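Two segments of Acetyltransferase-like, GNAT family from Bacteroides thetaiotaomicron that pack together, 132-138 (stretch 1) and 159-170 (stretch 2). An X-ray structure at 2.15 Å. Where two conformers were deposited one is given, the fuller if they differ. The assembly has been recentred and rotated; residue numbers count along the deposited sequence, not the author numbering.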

# COMPACT_ATOMS: atom_id res chain seq x y z
N LEU A 132 -15.23 2.96 0.28
CA LEU A 132 -14.94 2.79 1.71
C LEU A 132 -15.74 1.65 2.37
O LEU A 132 -16.96 1.65 2.32
CB LEU A 132 -15.19 4.09 2.47
CG LEU A 132 -14.92 3.97 3.98
CD1 LEU A 132 -13.44 3.70 4.21
CD2 LEU A 132 -15.37 5.23 4.71
N TRP A 133 -15.04 0.68 2.97
CA TRP A 133 -15.66 -0.36 3.79
C TRP A 133 -15.67 0.05 5.26
O TRP A 133 -14.61 0.28 5.88
CB TRP A 133 -14.91 -1.68 3.59
CG TRP A 133 -15.27 -2.34 2.28
CD1 TRP A 133 -16.09 -1.83 1.27
CD2 TRP A 133 -14.82 -3.61 1.82
NE1 TRP A 133 -16.16 -2.73 0.23
CE2 TRP A 133 -15.40 -3.82 0.54
CE3 TRP A 133 -13.98 -4.60 2.36
CZ2 TRP A 133 -15.15 -4.98 -0.21
CZ3 TRP A 133 -13.74 -5.73 1.61
CH2 TRP A 133 -14.32 -5.92 0.35
N GLU A 134 -16.89 0.16 5.80
CA GLU A 134 -17.13 0.54 7.19
C GLU A 134 -17.07 -0.66 8.13
O GLU A 134 -17.92 -0.79 9.01
CB GLU A 134 -18.52 1.16 7.32
CG GLU A 134 -19.00 1.92 6.09
CD GLU A 134 -18.85 3.42 6.27
OE1 GLU A 134 -19.55 4.18 5.56
OE2 GLU A 134 -18.03 3.82 7.13
N LYS A 135 -16.11 -1.55 7.94
CA LYS A 135 -16.06 -2.73 8.76
C LYS A 135 -15.07 -2.39 9.85
O LYS A 135 -14.21 -1.55 9.66
CB LYS A 135 -15.60 -3.92 7.90
CG LYS A 135 -16.59 -4.24 6.78
CD LYS A 135 -17.70 -5.12 7.33
CE LYS A 135 -18.98 -5.08 6.53
NZ LYS A 135 -19.87 -6.20 7.06
N ASP A 136 -15.20 -3.02 11.00
CA ASP A 136 -14.33 -2.71 12.11
C ASP A 136 -12.94 -3.39 11.92
O ASP A 136 -12.58 -4.32 12.65
CB ASP A 136 -14.98 -3.17 13.43
CG ASP A 136 -14.22 -2.69 14.67
OD1 ASP A 136 -13.51 -1.65 14.58
OD2 ASP A 136 -14.32 -3.36 15.74
N TYR A 137 -12.18 -2.92 10.94
CA TYR A 137 -10.87 -3.46 10.63
C TYR A 137 -9.75 -2.91 11.57
O TYR A 137 -9.79 -1.74 12.00
CB TYR A 137 -10.53 -3.13 9.17
CG TYR A 137 -9.18 -3.70 8.78
CD1 TYR A 137 -9.00 -5.07 8.61
CD2 TYR A 137 -8.09 -2.88 8.57
CE1 TYR A 137 -7.76 -5.63 8.25
CE2 TYR A 137 -6.84 -3.41 8.22
CZ TYR A 137 -6.67 -4.79 8.09
OH TYR A 137 -5.43 -5.35 7.72
N TYR A 138 -8.76 -3.76 11.86
CA TYR A 138 -7.53 -3.41 12.60
C TYR A 138 -6.30 -3.92 11.87
O TYR A 138 -6.27 -5.08 11.46
CB TYR A 138 -7.55 -4.02 14.02
CG TYR A 138 -8.49 -3.26 14.95
CD1 TYR A 138 -9.84 -3.57 15.00
CD2 TYR A 138 -8.01 -2.20 15.74
CE1 TYR A 138 -10.71 -2.85 15.81
CE2 TYR A 138 -8.86 -1.49 16.56
CZ TYR A 138 -10.20 -1.82 16.58
OH TYR A 138 -11.06 -1.14 17.40
N LEU A 159 -15.73 -6.21 -5.38
CA LEU A 159 -15.74 -6.99 -4.14
C LEU A 159 -16.85 -6.37 -3.27
O LEU A 159 -16.98 -5.16 -3.22
CB LEU A 159 -14.38 -6.96 -3.43
CG LEU A 159 -13.18 -7.67 -4.07
CD1 LEU A 159 -11.86 -7.20 -3.47
CD2 LEU A 159 -13.24 -9.18 -3.99
N ASP A 160 -17.68 -7.19 -2.66
CA ASP A 160 -18.70 -6.63 -1.79
C ASP A 160 -18.35 -6.91 -0.31
O ASP A 160 -17.98 -8.04 0.09
CB ASP A 160 -20.13 -7.07 -2.20
CG ASP A 160 -20.62 -6.38 -3.51
OD1 ASP A 160 -19.85 -5.61 -4.13
OD2 ASP A 160 -21.79 -6.59 -3.93
N ALA A 161 -18.40 -5.83 0.47
CA ALA A 161 -17.94 -5.85 1.85
C ALA A 161 -18.66 -6.95 2.61
O ALA A 161 -18.04 -7.71 3.38
CB ALA A 161 -18.22 -4.49 2.50
N GLU A 162 -19.96 -7.06 2.35
CA GLU A 162 -20.81 -7.99 3.05
C GLU A 162 -20.28 -9.41 2.86
O GLU A 162 -20.07 -10.13 3.81
CB GLU A 162 -22.25 -7.84 2.56
CG GLU A 162 -22.95 -6.52 2.95
CD GLU A 162 -22.52 -5.29 2.14
OE1 GLU A 162 -21.40 -5.26 1.58
OE2 GLU A 162 -23.33 -4.32 2.08
N LYS A 163 -20.02 -9.78 1.61
CA LYS A 163 -19.54 -11.14 1.27
C LYS A 163 -18.05 -11.42 1.38
O LYS A 163 -17.65 -12.55 1.65
CB LYS A 163 -19.98 -11.52 -0.13
CG LYS A 163 -21.48 -11.52 -0.32
CD LYS A 163 -21.99 -10.09 -0.27
CE LYS A 163 -23.51 -9.97 -0.17
NZ LYS A 163 -23.88 -8.52 0.04
N ASP A 164 -17.21 -10.42 1.14
CA ASP A 164 -15.76 -10.66 0.94
C ASP A 164 -14.85 -10.24 2.11
O ASP A 164 -13.74 -10.78 2.26
CB ASP A 164 -15.30 -9.99 -0.38
CG ASP A 164 -16.08 -10.49 -1.60
OD1 ASP A 164 -15.99 -11.69 -1.91
OD2 ASP A 164 -16.77 -9.69 -2.28
N TYR A 165 -15.32 -9.31 2.93
CA TYR A 165 -14.51 -8.68 3.97
C TYR A 165 -13.80 -9.65 4.93
O TYR A 165 -12.60 -9.49 5.23
CB TYR A 165 -15.34 -7.68 4.78
CG TYR A 165 -14.59 -7.27 6.03
CD1 TYR A 165 -14.96 -7.75 7.29
CD2 TYR A 165 -13.50 -6.41 5.95
CE1 TYR A 165 -14.25 -7.38 8.45
CE2 TYR A 165 -12.78 -6.02 7.08
CZ TYR A 165 -13.15 -6.51 8.32
OH TYR A 165 -12.43 -6.13 9.43
N GLU A 166 -14.54 -10.66 5.39
CA GLU A 166 -14.03 -11.59 6.38
C GLU A 166 -12.90 -12.43 5.80
O GLU A 166 -11.87 -12.64 6.46
CB GLU A 166 -15.16 -12.46 6.94
CG GLU A 166 -16.13 -11.68 7.81
CD GLU A 166 -15.46 -10.99 9.03
OE1 GLU A 166 -16.14 -10.17 9.70
OE2 GLU A 166 -14.27 -11.26 9.31
N GLY A 167 -13.08 -12.84 4.55
CA GLY A 167 -12.07 -13.62 3.87
C GLY A 167 -10.86 -12.77 3.54
O GLY A 167 -9.74 -13.25 3.58
N ILE A 168 -11.08 -11.50 3.21
CA ILE A 168 -9.93 -10.63 2.91
C ILE A 168 -9.15 -10.30 4.19
O ILE A 168 -7.91 -10.40 4.21
CB ILE A 168 -10.35 -9.38 2.19
CG1 ILE A 168 -10.76 -9.75 0.75
CG2 ILE A 168 -9.24 -8.34 2.23
CD1 ILE A 168 -11.64 -8.69 0.11
N ARG A 169 -9.87 -9.94 5.25
CA ARG A 169 -9.23 -9.66 6.54
C ARG A 169 -8.36 -10.80 6.96
O ARG A 169 -7.22 -10.60 7.38
CB ARG A 169 -10.30 -9.45 7.62
CG ARG A 169 -9.71 -9.03 8.95
CD ARG A 169 -10.82 -8.92 9.97
NE ARG A 169 -10.72 -9.93 11.02
CZ ARG A 169 -11.17 -11.18 10.91
NH1 ARG A 169 -11.03 -12.00 11.95
NH2 ARG A 169 -11.74 -11.64 9.79
N HIS A 170 -8.90 -12.01 6.84
CA HIS A 170 -8.18 -13.19 7.23
C HIS A 170 -6.88 -13.33 6.39
O HIS A 170 -5.80 -13.50 6.95
CB HIS A 170 -9.07 -14.46 7.18
CG HIS A 170 -8.35 -15.70 7.59
ND1 HIS A 170 -8.06 -15.99 8.91
CD2 HIS A 170 -7.80 -16.70 6.86
CE1 HIS A 170 -7.39 -17.12 8.98
NE2 HIS A 170 -7.21 -17.58 7.75

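Read from the start of stretch 2, this contact is built from aromatic faces and edges, with no hydrogen bond passing between the two stretches. Leu 159 comes first, in the loop before the helix. Its CB lies 3.9 Å from Trp 133 CZ2, and its carbonyl O sits 3.5 Å from the same CZ2, near the plane of the indole and at its edge.

Asp 160 occupies the N-cap position, yet its CA-to-CB bond points away from stretch 1 and its side chain makes no capping bond. Asp 164 OD2 accepts a hydrogen bond from Asp 160 N at 2.7 Å, and Asp 164 N donates to Asp 160 O at 2.7 Å. The two residues thus tie the first turn to the loop before it.

Ala 161 puts its methyl over the indole. Its CB stands 3.4 Å from the centroid of the five-membered ring of Trp 133, only 4° off the ring normal, so the methyl carbon sits almost directly over the ring face, a CH-pi contact. The backbone comes close as well: Ala 161 N is 3.4 Å from Trp 133 CZ2, and the CA atoms of Trp 133 and Ala 161 are 6.3 Å apart. Lys 135 also reaches this residue, its CE 4.1 Å from Ala 161 CB. Glu 162 and Lys 163 then direct their CA-to-CB bonds away from stretch 1.

One turn on from Ala 161, the CA-to-CB bond of Tyr 165 points toward stretch 1, and its side chain touches three side chains there. Over one face lies Lys 135 CB, 3.5 Å from the ring centroid and 9° off the normal, which uses the aliphatic root of a lysine as an apolar lid. At the ring edge, Tyr 165 CD2 meets Trp 133 CE3 at 4.0 Å and Tyr 165 CE2 meets Tyr 137 CD1 at 4.2 Å. The Tyr 165 hydroxyl OH extends to 3.3 Å from Tyr 137 CA, a packing contact.

Ile 168 adds a last apolar touch to the indole, its CD1 3.9 Å from Trp 133 CH2 at the ring edge. Arg 169 closes the contact with its aliphatic part, CG lying 4.0 Å from Tyr 137 CE1, while its NH2 forms a salt bridge with Glu 166 OE2 at 2.6 Å. Saturated carbons lie over faces of the Trp 133 and Tyr 165 rings, apolar groups and a carbonyl or hydroxyl oxygen line ring edges, and Arg 169 pairs its charge with Glu 166 in its own helix.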